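Multicopper oxidase (Pseudomonas thermotolerans, PDB 6VOW) probably oxidises phenolic and related substrates at a type 1 copper and passes the electrons to a trinuclear copper cluster that reduces dioxygen to water, as laccases do. Local coordinates at residues L400-R405 against D413-G418; A245-P250 against K258-G263; K172-H175 against A181-P184; P58-G63 against K86-T91. All coordinates share one frame; numbering follows the deposited sequence.

Interaction 1: L400-R405 against D413-G418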
loop_
_atom_site.group_PDB
_atom_site.type_symbol
_atom_site.label_atom_id
_atom_site.label_comp_id
_atom_site.label_asym_id
_atom_site.label_seq_id
_atom_site.Cartn_x
_atom_site.Cartn_y
_atom_site.Cartn_z
ATOM N N LEU A 400 9.732 15.902 -1.913
ATOM C CA LEU A 400 10.660 16.904 -2.399
ATOM C C LEU A 400 12.039 16.609 -1.818
ATOM O O LEU A 400 13.016 16.265 -2.561
ATOM C CB LEU A 400 10.173 18.287 -2.015
ATOM C CG LEU A 400 9.380 19.154 -2.935
ATOM C CD1 LEU A 400 8.288 18.356 -3.622
ATOM C CD2 LEU A 400 8.843 20.346 -2.172
ATOM N N SER A 401 12.079 16.707 -0.486
ATOM C CA SER A 401 13.335 16.682 0.293
ATOM C C SER A 401 13.122 16.019 1.644
ATOM O O SER A 401 11.973 15.833 2.101
ATOM C CB SER A 401 13.861 18.113 0.503
ATOM O OG SER A 401 12.868 18.964 1.049
ATOM N N SER A 402 14.245 15.671 2.274
ATOM C CA SER A 402 14.206 15.227 3.680
ATOM C C SER A 402 15.350 15.799 4.481
ATOM O O SER A 402 16.327 16.215 3.909
ATOM C CB SER A 402 14.210 13.728 3.754
ATOM O OG SER A 402 14.169 13.344 5.091
ATOM N N ASP A 403 15.196 15.861 5.799
ATOM C CA ASP A 403 16.320 16.062 6.744
ATOM C C ASP A 403 17.419 15.057 6.518
ATOM O O ASP A 403 18.599 15.375 6.551
ATOM C CB ASP A 403 15.867 15.732 8.171
ATOM C CG ASP A 403 15.385 16.916 8.953
ATOM O OD1 ASP A 403 15.785 18.064 8.615
ATOM O OD2 ASP A 403 14.627 16.660 9.949
ATOM N N ARG A 404 16.992 13.816 6.377
ATOM C CA ARG A 404 17.857 12.706 6.601
ATOM C C ARG A 404 18.328 12.213 5.257
ATOM O O ARG A 404 19.525 12.228 4.952
ATOM C CB ARG A 404 17.126 11.569 7.355
ATOM C CG ARG A 404 16.138 11.982 8.436
ATOM C CD ARG A 404 16.727 12.076 9.836
ATOM N NE ARG A 404 17.392 13.341 10.126
ATOM C CZ ARG A 404 17.614 13.823 11.353
ATOM N NH1 ARG A 404 17.232 13.158 12.453
ATOM N NH2 ARG A 404 18.238 14.992 11.475
ATOM N N ARG A 405 17.356 11.803 4.450
ATOM C CA ARG A 405 17.607 11.130 3.207
ATOM C C ARG A 405 17.996 12.194 2.174
ATOM O O ARG A 405 17.662 13.385 2.315
ATOM C CB ARG A 405 16.347 10.324 2.790
ATOM C CG ARG A 405 15.862 9.305 3.842
ATOM C CD ARG A 405 14.846 8.234 3.349
ATOM N NE ARG A 405 13.991 7.689 4.447
ATOM C CZ ARG A 405 13.524 6.433 4.583
ATOM N NH1 ARG A 405 13.772 5.463 3.693
ATOM N NH2 ARG A 405 12.788 6.141 5.654
ATOM N N ASP A 413 1.664 8.132 -2.724
ATOM C CA ASP A 413 0.577 8.347 -1.769
ATOM C C ASP A 413 1.115 8.135 -0.325
ATOM O O ASP A 413 0.426 8.413 0.700
ATOM C CB ASP A 413 -0.599 7.407 -2.076
ATOM C CG ASP A 413 -0.180 5.914 -2.165
ATOM O OD1 ASP A 413 0.259 5.374 -1.122
ATOM O OD2 ASP A 413 -0.281 5.259 -3.258
ATOM N N THR A 414 2.367 7.668 -0.227
ATOM C CA THR A 414 2.954 7.380 1.072
ATOM C C THR A 414 4.396 7.731 1.205
ATOM O O THR A 414 5.155 7.477 0.334
ATOM C CB THR A 414 2.676 5.926 1.393
ATOM O OG1 THR A 414 1.275 5.857 1.429
ATOM C CG2 THR A 414 3.137 5.504 2.811
ATOM N N TYR A 415 4.756 8.340 2.316
ATOM C CA TYR A 415 6.156 8.593 2.605
ATOM C C TYR A 415 6.516 7.941 3.933
ATOM O O TYR A 415 5.873 8.177 4.943
ATOM C CB TYR A 415 6.490 10.068 2.705
ATOM C CG TYR A 415 7.969 10.263 2.862
ATOM C CD1 TYR A 415 8.833 9.842 1.830
ATOM C CD2 TYR A 415 8.539 10.827 4.023
ATOM C CE1 TYR A 415 10.195 9.968 1.932
ATOM C CE2 TYR A 415 9.944 10.963 4.133
ATOM C CZ TYR A 415 10.770 10.542 3.070
ATOM O OH TYR A 415 12.185 10.635 3.070
ATOM N N LEU A 416 7.556 7.138 3.929
ATOM C CA LEU A 416 8.016 6.476 5.164
ATOM C C LEU A 416 8.899 7.474 5.961
ATOM O O LEU A 416 10.108 7.733 5.661
ATOM C CB LEU A 416 8.728 5.130 4.815
ATOM C CG LEU A 416 9.191 4.218 5.931
ATOM C CD1 LEU A 416 8.083 3.778 6.872
ATOM C CD2 LEU A 416 9.883 3.019 5.334
ATOM N N LEU A 417 8.253 8.048 6.954
ATOM C CA LEU A 417 8.786 9.157 7.695
ATOM C C LEU A 417 9.634 8.665 8.827
ATOM O O LEU A 417 9.112 8.142 9.834
ATOM C CB LEU A 417 7.657 9.988 8.232
ATOM C CG LEU A 417 8.096 11.358 8.723
ATOM C CD1 LEU A 417 8.734 12.163 7.629
ATOM C CD2 LEU A 417 6.826 12.067 9.262
ATOM N N GLY A 418 10.944 8.814 8.659
ATOM C CA GLY A 418 11.890 8.200 9.573
ATOM C C GLY A 418 11.838 8.884 10.901
ATOM O O GLY A 418 11.118 9.880 11.093
#
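The side chains of Arg405 and Tyr415 run antiparallel alongside one another, the arginine's aliphatic stem passing the phenol oxygen. The closest point is Arg405 CD, 3.6 Å from Tyr415 OH, and the guanidinium plane is turned 61° from the ring, so the two do not stack. Ser402 adds its CB to the same oxygen, 3.8 Å from Tyr415 OH. Because Tyr415 CG stands anti to the backbone N (chi1 -174°), the ring swings out of its own strand and carries the hydroxyl to the loop beyond strand 397-402. Further along the arginine, NH2 comes within 3.1 Å of Leu416 O, but the angle is too poor for a hydrogen bond; NH2 also skims Leu416 CG at 4.1 Å.

A second shell steadies the tyrosine in particular. Tyr415 OH is hydrogen-bonded to Glu421 OE2, while OE1 of the same glutamate bonds Gly418 N and forms a long, weak ion pair with Arg405 NE; one carboxylate thus serves both segments. Phe397, Val399 and Ala423 pack against the tyrosine. Farther back, Thr414 OG1 donates to Asp413 OD1 over 2.8 Å, meeting the anti lone pair of that oxygen, and Asp413 OD1 also bonds His96 while Thr414 OG1 bonds His391, both histidines of the copper cluster.

Strands 397-402 and 414-417 belong to different sheets, so a tyrosine reaching from one to the other, with second-shell contacts to copper ligands at its strand's start, is in keeping with the Greek-key beta-sandwich of a cupredoxin domain.

Interaction 2: A245-P250 against K258-G263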
loop_
_atom_site.group_PDB
_atom_site.type_symbol
_atom_site.label_atom_id
_atom_site.label_comp_id
_atom_site.label_asym_id
_atom_site.label_seq_id
_atom_site.Cartn_x
_atom_site.Cartn_y
_atom_site.Cartn_z
ATOM N N ALA A 245 9.225 1.775 -10.447
ATOM C CA ALA A 245 8.142 2.560 -9.881
ATOM C C ALA A 245 7.977 2.336 -8.411
ATOM O O ALA A 245 8.170 1.219 -7.916
ATOM C CB ALA A 245 6.835 2.183 -10.532
ATOM N N LEU A 246 7.501 3.384 -7.756
ATOM C CA LEU A 246 7.250 3.379 -6.281
ATOM C C LEU A 246 5.855 3.886 -5.962
ATOM O O LEU A 246 5.458 5.050 -6.366
ATOM C CB LEU A 246 8.256 4.238 -5.568
ATOM C CG LEU A 246 9.693 4.220 -6.006
ATOM C CD1 LEU A 246 10.479 5.363 -5.300
ATOM C CD2 LEU A 246 10.285 2.842 -5.765
ATOM N N ASP A 247 5.100 3.007 -5.286
ATOM C CA ASP A 247 3.781 3.337 -4.776
ATOM C C ASP A 247 2.911 3.762 -5.977
ATOM O O ASP A 247 2.242 4.778 -5.971
ATOM C CB ASP A 247 3.928 4.417 -3.699
ATOM C CG ASP A 247 5.016 4.042 -2.645
ATOM O OD1 ASP A 247 4.975 2.947 -2.111
ATOM O OD2 ASP A 247 5.962 4.816 -2.427
ATOM N N GLY A 248 2.964 2.926 -7.002
ATOM C CA GLY A 248 2.162 3.079 -8.257
ATOM C C GLY A 248 2.539 4.230 -9.189
ATOM O O GLY A 248 1.728 4.647 -10.028
ATOM N N HIS A 249 3.752 4.779 -9.059
ATOM C CA HIS A 249 4.175 5.889 -9.913
ATOM C C HIS A 249 5.587 5.715 -10.434
ATOM O O HIS A 249 6.520 5.503 -9.657
ATOM C CB HIS A 249 4.049 7.160 -9.186
ATOM C CG HIS A 249 2.651 7.471 -8.882
ATOM N ND1 HIS A 249 1.810 8.104 -9.766
ATOM C CD2 HIS A 249 1.901 7.112 -7.831
ATOM C CE1 HIS A 249 0.609 8.189 -9.221
ATOM N NE2 HIS A 249 0.646 7.587 -8.046
ATOM N N PRO A 250 5.743 5.727 -11.757
ATOM C CA PRO A 250 7.020 5.455 -12.386
ATOM C C PRO A 250 8.174 6.336 -11.958
ATOM O O PRO A 250 7.949 7.456 -11.574
ATOM C CB PRO A 250 6.706 5.740 -13.841
ATOM C CG PRO A 250 5.284 5.191 -13.953
ATOM C CD PRO A 250 4.655 5.788 -12.754
ATOM N N LYS A 258 21.390 -1.730 -2.094
ATOM C CA LYS A 258 21.536 -2.529 -0.867
ATOM C C LYS A 258 20.192 -2.932 -0.322
ATOM O O LYS A 258 19.978 -4.094 0.010
ATOM C CB LYS A 258 22.309 -1.724 0.207
ATOM C CG LYS A 258 22.526 -2.396 1.594
ATOM C CD LYS A 258 22.908 -3.878 1.574
ATOM C CE LYS A 258 24.173 -4.183 0.766
ATOM N NZ LYS A 258 25.410 -4.330 1.592
ATOM N N GLU A 259 19.279 -1.977 -0.214
ATOM C CA GLU A 259 17.992 -2.350 0.323
ATOM C C GLU A 259 16.940 -1.367 -0.053
ATOM O O GLU A 259 17.225 -0.237 -0.434
ATOM C CB GLU A 259 18.052 -2.593 1.856
ATOM C CG GLU A 259 18.720 -1.475 2.635
ATOM C CD GLU A 259 18.747 -1.752 4.132
ATOM O OE1 GLU A 259 18.671 -2.934 4.578
ATOM O OE2 GLU A 259 18.840 -0.743 4.851
ATOM N N TYR A 260 15.714 -1.807 -0.067
ATOM C CA TYR A 260 14.645 -0.829 -0.201
ATOM C C TYR A 260 13.700 -1.028 0.990
ATOM O O TYR A 260 13.279 -2.141 1.242
ATOM C CB TYR A 260 13.943 -0.993 -1.539
ATOM C CG TYR A 260 12.908 0.064 -1.720
ATOM C CD1 TYR A 260 11.619 -0.107 -1.214
ATOM C CD2 TYR A 260 13.204 1.254 -2.394
ATOM C CE1 TYR A 260 10.655 0.865 -1.380
ATOM C CE2 TYR A 260 12.250 2.191 -2.556
ATOM C CZ TYR A 260 10.952 1.974 -2.053
ATOM O OH TYR A 260 9.991 2.963 -2.168
ATOM N N TRP A 261 13.375 0.035 1.691
ATOM C CA TRP A 261 12.496 -0.048 2.877
ATOM C C TRP A 261 11.059 0.077 2.439
ATOM O O TRP A 261 10.562 1.192 2.147
ATOM C CB TRP A 261 12.817 1.062 3.891
ATOM C CG TRP A 261 14.126 0.852 4.629
ATOM C CD1 TRP A 261 15.304 0.462 4.092
ATOM C CD2 TRP A 261 14.372 1.026 6.023
ATOM N NE1 TRP A 261 16.265 0.398 5.032
ATOM C CE2 TRP A 261 15.726 0.722 6.242
ATOM C CE3 TRP A 261 13.577 1.375 7.106
ATOM C CZ2 TRP A 261 16.320 0.798 7.500
ATOM C CZ3 TRP A 261 14.148 1.442 8.361
ATOM C CH2 TRP A 261 15.510 1.156 8.552
ATOM N N LEU A 262 10.396 -1.059 2.352
ATOM C CA LEU A 262 9.036 -1.138 1.890
ATOM C C LEU A 262 8.199 -1.085 3.120
ATOM O O LEU A 262 8.004 -2.105 3.802
ATOM C CB LEU A 262 8.751 -2.508 1.186
ATOM C CG LEU A 262 7.456 -2.580 0.335
ATOM C CD1 LEU A 262 7.660 -1.623 -0.759
ATOM C CD2 LEU A 262 7.274 -3.916 -0.338
ATOM N N GLY A 263 7.727 0.089 3.421
ATOM C CA GLY A 263 6.759 0.254 4.484
ATOM C C GLY A 263 5.373 -0.304 4.238
ATOM O O GLY A 263 5.005 -0.616 3.126
HETATM O O HOH W 1 7.458 2.067 -2.280
#
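Two first torsions bring Tyr260 and Leu246 together: the tyrosine CG lies opposite its backbone N (chi1 -176°), throwing the ring across toward the other segment, whereas Leu246 CG lies opposite its own carbonyl carbon (chi1 -40°), which lays the branched end beside the phenol. The side chains cross at a slant. Leu246 CD2 does most of the touching, 3.6 Å from Tyr260 OH and 3.8 Å from Tyr260 CE2, with CD1 brushing the same hydroxyl at 4.0 Å.

The polar link runs through one water. It donates to Asp247 OD1 over 2.6 Å and is hydrogen-bonded to Tyr260 OH at 2.7 Å, so the phenol reaches the carboxylate indirectly. That carboxylate is held at both oxygens, OD1 also accepting from Arg267 N and OD2 being bonded to Thr412 OG1. With an alanine in place of Leu246, the methyl groups beside the phenol would be gone, and the ring end would probably be freer to shift and slacken its hold on the water.

Asp247 and Gly248, both at positive phi, form a two-residue hairpin turn resembling type I', closed by His249 N to Leu246 O at 3.2 Å, with Leu246 N returning a bond to His249 O. It joins strands 240-246 and 249-255, while Tyr260 comes from strand 260-262, the edge of the facing sheet. Ile268 of strand 267-273 touches both Leu246 and Tyr260, and Tyr410 of strand 410-412 packs on Leu246.

Interaction 3: K172-H175 against A181-P184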
loop_
_atom_site.group_PDB
_atom_site.type_symbol
_atom_site.label_atom_id
_atom_site.label_comp_id
_atom_site.label_asym_id
_atom_site.label_seq_id
_atom_site.Cartn_x
_atom_site.Cartn_y
_atom_site.Cartn_z
ATOM N N LYS A 172 2.844 -10.177 3.744
ATOM C CA LYS A 172 2.058 -10.020 4.941
ATOM C C LYS A 172 2.695 -10.780 6.099
ATOM O O LYS A 172 3.090 -11.975 5.971
ATOM C CB LYS A 172 0.601 -10.464 4.713
ATOM C CG LYS A 172 -0.304 -9.998 5.835
ATOM C CD LYS A 172 -1.739 -10.304 5.565
ATOM C CE LYS A 172 -2.567 -9.186 6.175
ATOM N NZ LYS A 172 -2.593 -9.239 7.649
ATOM N N THR A 173 2.801 -10.072 7.228
ATOM C CA THR A 173 3.386 -10.622 8.462
ATOM C C THR A 173 2.226 -10.795 9.446
ATOM O O THR A 173 1.738 -9.829 10.048
ATOM C CB THR A 173 4.520 -9.693 8.950
ATOM O OG1 THR A 173 5.554 -9.856 8.013
ATOM C CG2 THR A 173 5.074 -10.035 10.400
ATOM N N TRP A 174 1.778 -12.047 9.516
ATOM C CA TRP A 174 0.584 -12.417 10.191
ATOM C C TRP A 174 0.808 -12.539 11.666
ATOM O O TRP A 174 1.701 -13.276 12.105
ATOM C CB TRP A 174 0.151 -13.777 9.714
ATOM C CG TRP A 174 -0.375 -13.817 8.327
ATOM C CD1 TRP A 174 0.331 -14.074 7.168
ATOM C CD2 TRP A 174 -1.728 -13.676 7.946
ATOM N NE1 TRP A 174 -0.507 -14.067 6.113
ATOM C CE2 TRP A 174 -1.786 -13.828 6.560
ATOM C CE3 TRP A 174 -2.914 -13.400 8.650
ATOM C CZ2 TRP A 174 -2.977 -13.759 5.856
ATOM C CZ3 TRP A 174 -4.089 -13.302 7.935
ATOM C CH2 TRP A 174 -4.119 -13.476 6.547
ATOM N N HIS A 175 -0.095 -11.921 12.412
ATOM C CA HIS A 175 -0.162 -12.019 13.850
ATOM C C HIS A 175 -0.831 -13.322 14.205
ATOM O O HIS A 175 -1.934 -13.340 14.646
ATOM C CB HIS A 175 -1.050 -10.928 14.423
ATOM C CG HIS A 175 -0.661 -9.548 14.060
ATOM N ND1 HIS A 175 -0.765 -9.041 12.787
ATOM C CD2 HIS A 175 -0.232 -8.533 14.825
ATOM C CE1 HIS A 175 -0.336 -7.792 12.774
ATOM N NE2 HIS A 175 0.006 -7.466 13.990
ATOM N N ALA A 181 -3.240 -19.460 15.945
ATOM C CA ALA A 181 -4.240 -18.558 16.502
ATOM C C ALA A 181 -3.773 -17.152 16.371
ATOM O O ALA A 181 -2.586 -16.852 16.553
ATOM C CB ALA A 181 -4.483 -18.838 17.957
ATOM N N PHE A 182 -4.721 -16.263 16.131
ATOM C CA PHE A 182 -4.422 -14.859 16.114
ATOM C C PHE A 182 -4.058 -14.331 17.516
ATOM O O PHE A 182 -4.659 -14.720 18.555
ATOM C CB PHE A 182 -5.591 -14.036 15.569
ATOM C CG PHE A 182 -5.867 -14.238 14.088
ATOM C CD1 PHE A 182 -4.918 -13.905 13.137
ATOM C CD2 PHE A 182 -7.077 -14.734 13.659
ATOM C CE1 PHE A 182 -5.149 -14.085 11.766
ATOM C CE2 PHE A 182 -7.324 -14.898 12.303
ATOM C CZ PHE A 182 -6.353 -14.567 11.354
ATOM N N THR A 183 -3.076 -13.430 17.493
ATOM C CA THR A 183 -2.547 -12.766 18.635
ATOM C C THR A 183 -3.187 -11.424 18.469
ATOM O O THR A 183 -3.793 -11.142 17.453
ATOM C CB THR A 183 -0.958 -12.728 18.668
ATOM O OG1 THR A 183 -0.381 -12.022 17.536
ATOM C CG2 THR A 183 -0.403 -14.158 18.689
ATOM N N PRO A 184 -3.086 -10.582 19.475
ATOM C CA PRO A 184 -3.842 -9.404 19.352
ATOM C C PRO A 184 -3.298 -8.528 18.221
ATOM O O PRO A 184 -2.103 -8.470 18.000
ATOM C CB PRO A 184 -3.630 -8.741 20.713
ATOM C CG PRO A 184 -3.259 -9.829 21.626
ATOM C CD PRO A 184 -2.384 -10.655 20.766
#
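His175 and Thr183 are joined by one backbone hydrogen bond, Thr183 N to His175 O at 3.1 Å with an N-H...O angle of 163°, which draws the loop 181-184 back onto the end of strand 165-174. The same carbonyl is approached by the neighbouring Phe182 CA, a CA-H...O contact of 3.3 Å, and by the edge of the phenylalanine ring, whose CD1 lies 3.4 Å from His175 O.

Beyond that oxygen the ring runs alongside Trp174, the two side chains pointing the same way. Its edge is turned to the indole, with Phe182 CE1 3.9 Å from Trp174 CE3. On the far side of the loop bond, Thr183 OG1 stands between its own backbone N and carbonyl carbon (chi1 61°) and so rests 3.4 Å from His175 CB. The histidine ring extends past it, CD2 lying 3.7 Å from Pro184 O, and its NE2 is bonded to Thr196 O. Phe185 meets this ring edge-to-face and also touches Phe182.

Were an alanine to replace Phe182, Trp174 CE3 would probably lose its neighbour and a gap would be likely to open between the loop and strand 57-62, where Thr57, Pro58 and Ala59 receive the phenyl group. Phe182, from the loop after strand 165-174, thus packs on strand 57-62 of another sheet, consistent with packing between successive cupredoxin-like domains of a multicopper oxidase.

Interaction 4: P58-G63 against K86-T91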
loop_
_atom_site.group_PDB
_atom_site.type_symbol
_atom_site.label_atom_id
_atom_site.label_comp_id
_atom_site.label_asym_id
_atom_site.label_seq_id
_atom_site.Cartn_x
_atom_site.Cartn_y
_atom_site.Cartn_z
ATOM N N PRO A 58 -8.247 -18.613 11.671
ATOM C CA PRO A 58 -9.602 -18.322 11.257
ATOM C C PRO A 58 -9.636 -16.988 10.521
ATOM O O PRO A 58 -10.148 -16.075 11.045
ATOM C CB PRO A 58 -10.362 -18.305 12.593
ATOM C CG PRO A 58 -9.359 -17.746 13.568
ATOM C CD PRO A 58 -8.053 -18.358 13.120
ATOM N N ALA A 59 -9.041 -16.915 9.338
ATOM C CA ALA A 59 -8.831 -15.620 8.663
ATOM C C ALA A 59 -10.079 -15.128 7.961
ATOM O O ALA A 59 -11.062 -15.874 7.839
ATOM C CB ALA A 59 -7.657 -15.718 7.654
ATOM N N TRP A 60 -10.032 -13.884 7.494
ATOM C CA TRP A 60 -11.112 -13.180 6.755
ATOM C C TRP A 60 -10.480 -12.720 5.464
ATOM O O TRP A 60 -9.370 -12.146 5.467
ATOM C CB TRP A 60 -11.572 -11.894 7.509
ATOM C CG TRP A 60 -12.340 -12.183 8.680
ATOM C CD1 TRP A 60 -12.654 -13.393 9.158
ATOM C CD2 TRP A 60 -12.954 -11.242 9.559
ATOM N NE1 TRP A 60 -13.407 -13.270 10.284
ATOM C CE2 TRP A 60 -13.608 -11.943 10.519
ATOM C CE3 TRP A 60 -13.021 -9.864 9.588
ATOM C CZ2 TRP A 60 -14.345 -11.338 11.526
ATOM C CZ3 TRP A 60 -13.756 -9.254 10.647
ATOM C CH2 TRP A 60 -14.375 -9.979 11.571
ATOM N N GLY A 61 -11.161 -12.993 4.359
ATOM C CA GLY A 61 -10.532 -12.815 3.018
ATOM C C GLY A 61 -11.484 -12.315 1.960
ATOM O O GLY A 61 -12.690 -12.532 2.088
ATOM N N TYR A 62 -10.909 -11.629 0.958
ATOM C CA TYR A 62 -11.585 -11.310 -0.255
ATOM C C TYR A 62 -11.370 -12.421 -1.286
ATOM O O TYR A 62 -10.237 -12.723 -1.664
ATOM C CB TYR A 62 -11.057 -10.036 -0.849
ATOM C CG TYR A 62 -11.137 -8.832 -0.004
ATOM C CD1 TYR A 62 -12.347 -8.204 0.244
ATOM C CD2 TYR A 62 -9.979 -8.290 0.551
ATOM C CE1 TYR A 62 -12.395 -7.059 0.988
ATOM C CE2 TYR A 62 -10.024 -7.109 1.304
ATOM C CZ TYR A 62 -11.234 -6.541 1.493
ATOM O OH TYR A 62 -11.330 -5.467 2.224
ATOM N N GLY A 63 -12.484 -13.019 -1.711
ATOM C CA GLY A 63 -12.530 -13.913 -2.858
ATOM C C GLY A 63 -11.959 -15.213 -2.493
ATOM O O GLY A 63 -11.360 -15.843 -3.290
ATOM N N LYS A 86 -19.855 -10.487 3.245
ATOM C CA LYS A 86 -20.296 -11.714 3.953
ATOM C C LYS A 86 -19.523 -12.016 5.253
ATOM O O LYS A 86 -19.314 -13.183 5.669
ATOM C CB LYS A 86 -20.244 -12.879 3.020
ATOM C CG LYS A 86 -21.187 -12.760 1.827
ATOM C CD LYS A 86 -21.298 -14.142 1.163
ATOM C CE LYS A 86 -22.484 -14.324 0.224
ATOM N NZ LYS A 86 -22.237 -15.445 -0.730
ATOM N N LEU A 87 -19.087 -10.935 5.885
ATOM C CA LEU A 87 -18.536 -10.994 7.218
ATOM C C LEU A 87 -19.665 -10.774 8.169
ATOM O O LEU A 87 -20.828 -10.562 7.806
ATOM C CB LEU A 87 -17.416 -9.945 7.428
ATOM C CG LEU A 87 -16.255 -10.108 6.516
ATOM C CD1 LEU A 87 -15.393 -8.888 6.603
ATOM C CD2 LEU A 87 -15.442 -11.369 6.806
ATOM N N ASP A 88 -19.304 -10.843 9.423
ATOM C CA ASP A 88 -20.281 -10.722 10.458
ATOM C C ASP A 88 -20.270 -9.346 11.039
ATOM O O ASP A 88 -20.920 -9.158 11.997
ATOM C CB ASP A 88 -20.205 -11.855 11.469
ATOM C CG ASP A 88 -18.906 -11.888 12.284
ATOM O OD1 ASP A 88 -18.175 -10.836 12.451
ATOM O OD2 ASP A 88 -18.635 -13.030 12.775
ATOM N N GLU A 89 -19.575 -8.405 10.393
ATOM C CA GLU A 89 -19.583 -7.017 10.787
ATOM C C GLU A 89 -19.342 -6.042 9.605
ATOM O O GLU A 89 -18.900 -6.443 8.577
ATOM C CB GLU A 89 -18.505 -6.765 11.834
ATOM C CG GLU A 89 -17.097 -6.813 11.285
ATOM C CD GLU A 89 -16.064 -6.813 12.398
ATOM O OE1 GLU A 89 -16.305 -7.370 13.461
ATOM O OE2 GLU A 89 -15.024 -6.260 12.243
ATOM N N PRO A 90 -19.610 -4.749 9.839
ATOM C CA PRO A 90 -19.499 -3.811 8.743
ATOM C C PRO A 90 -18.084 -3.684 8.163
ATOM O O PRO A 90 -17.118 -3.915 8.840
ATOM C CB PRO A 90 -19.950 -2.486 9.379
ATOM C CG PRO A 90 -20.715 -2.846 10.619
ATOM C CD PRO A 90 -20.157 -4.112 11.086
ATOM N N THR A 91 -17.968 -3.332 6.897
ATOM C CA THR A 91 -16.654 -3.138 6.288
ATOM C C THR A 91 -16.855 -2.186 5.115
ATOM O O THR A 91 -17.969 -1.862 4.751
ATOM C CB THR A 91 -15.988 -4.516 5.992
ATOM O OG1 THR A 91 -14.629 -4.391 5.561
ATOM C CG2 THR A 91 -16.787 -5.294 5.033
HETATM O O HOH W 2 -13.993 -5.011 3.102
#
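Trp60 and Leu87 meet at the margin of a cupredoxin beta-sandwich, where edge strand 57-62 faces the loop that leads from strand 78-85 toward the copper-binding strand 94-96.

The apolar part is a CH-pi contact. Leu87 CD2 sits over one face of the indole, 3.9 Å from the centroid of the five-membered ring and 22° off its normal, while CD1 reaches 3.9 Å from Trp60 CE3. With Leu87 CG anti to the carbonyl carbon (chi1 -61°), both methyls are offered to the ring.

Two carboxylates form the polar part without hydrogen bonding to the indole. Glu89 brings its acid group to the ring's edge, OE2 3.6 Å from Trp60 CZ3, with the carboxylate plane 84° from the ring; the weakly positive ring hydrogens would be expected to suit such a neighbour. Asp88 OD1 approaches more loosely, 4.0 Å from Trp60 CZ2. Arg147 completes the setting through a cation-pi contact with the same indole, and Ser140 OG makes a weak hydrogen bond to Glu89 OE2.

The last kind of contact is solvent-mediated: a single water joins the segments, bonded to Tyr62 OH at 2.8 Å and to Thr91 OG1 at 2.6 Å.

The four contacts fall into two touching pairs. Interactions 1 and 2, with centres 12 Å apart, meet where Leu416 CD2 lies 3.7 Å from Trp261 O, and Thr412 bonds both Asp247 and Thr414, tying the pair together near the coppers: the Leu416 side chain is about 8 Å from a copper ion, that of Asp247 about 10 Å from the Cu-O-Cu linkage. Interactions 3 and 4, with centres 16 Å apart, join through Phe182 CE2, 3.3 Å from Pro58 O. Interactions 1 and 4, by contrast, lie on opposite sides of the chain's centre, 34 Å apart between centres. Interactions 2 and 3 share the sheet containing strands 165-174 and 240-246.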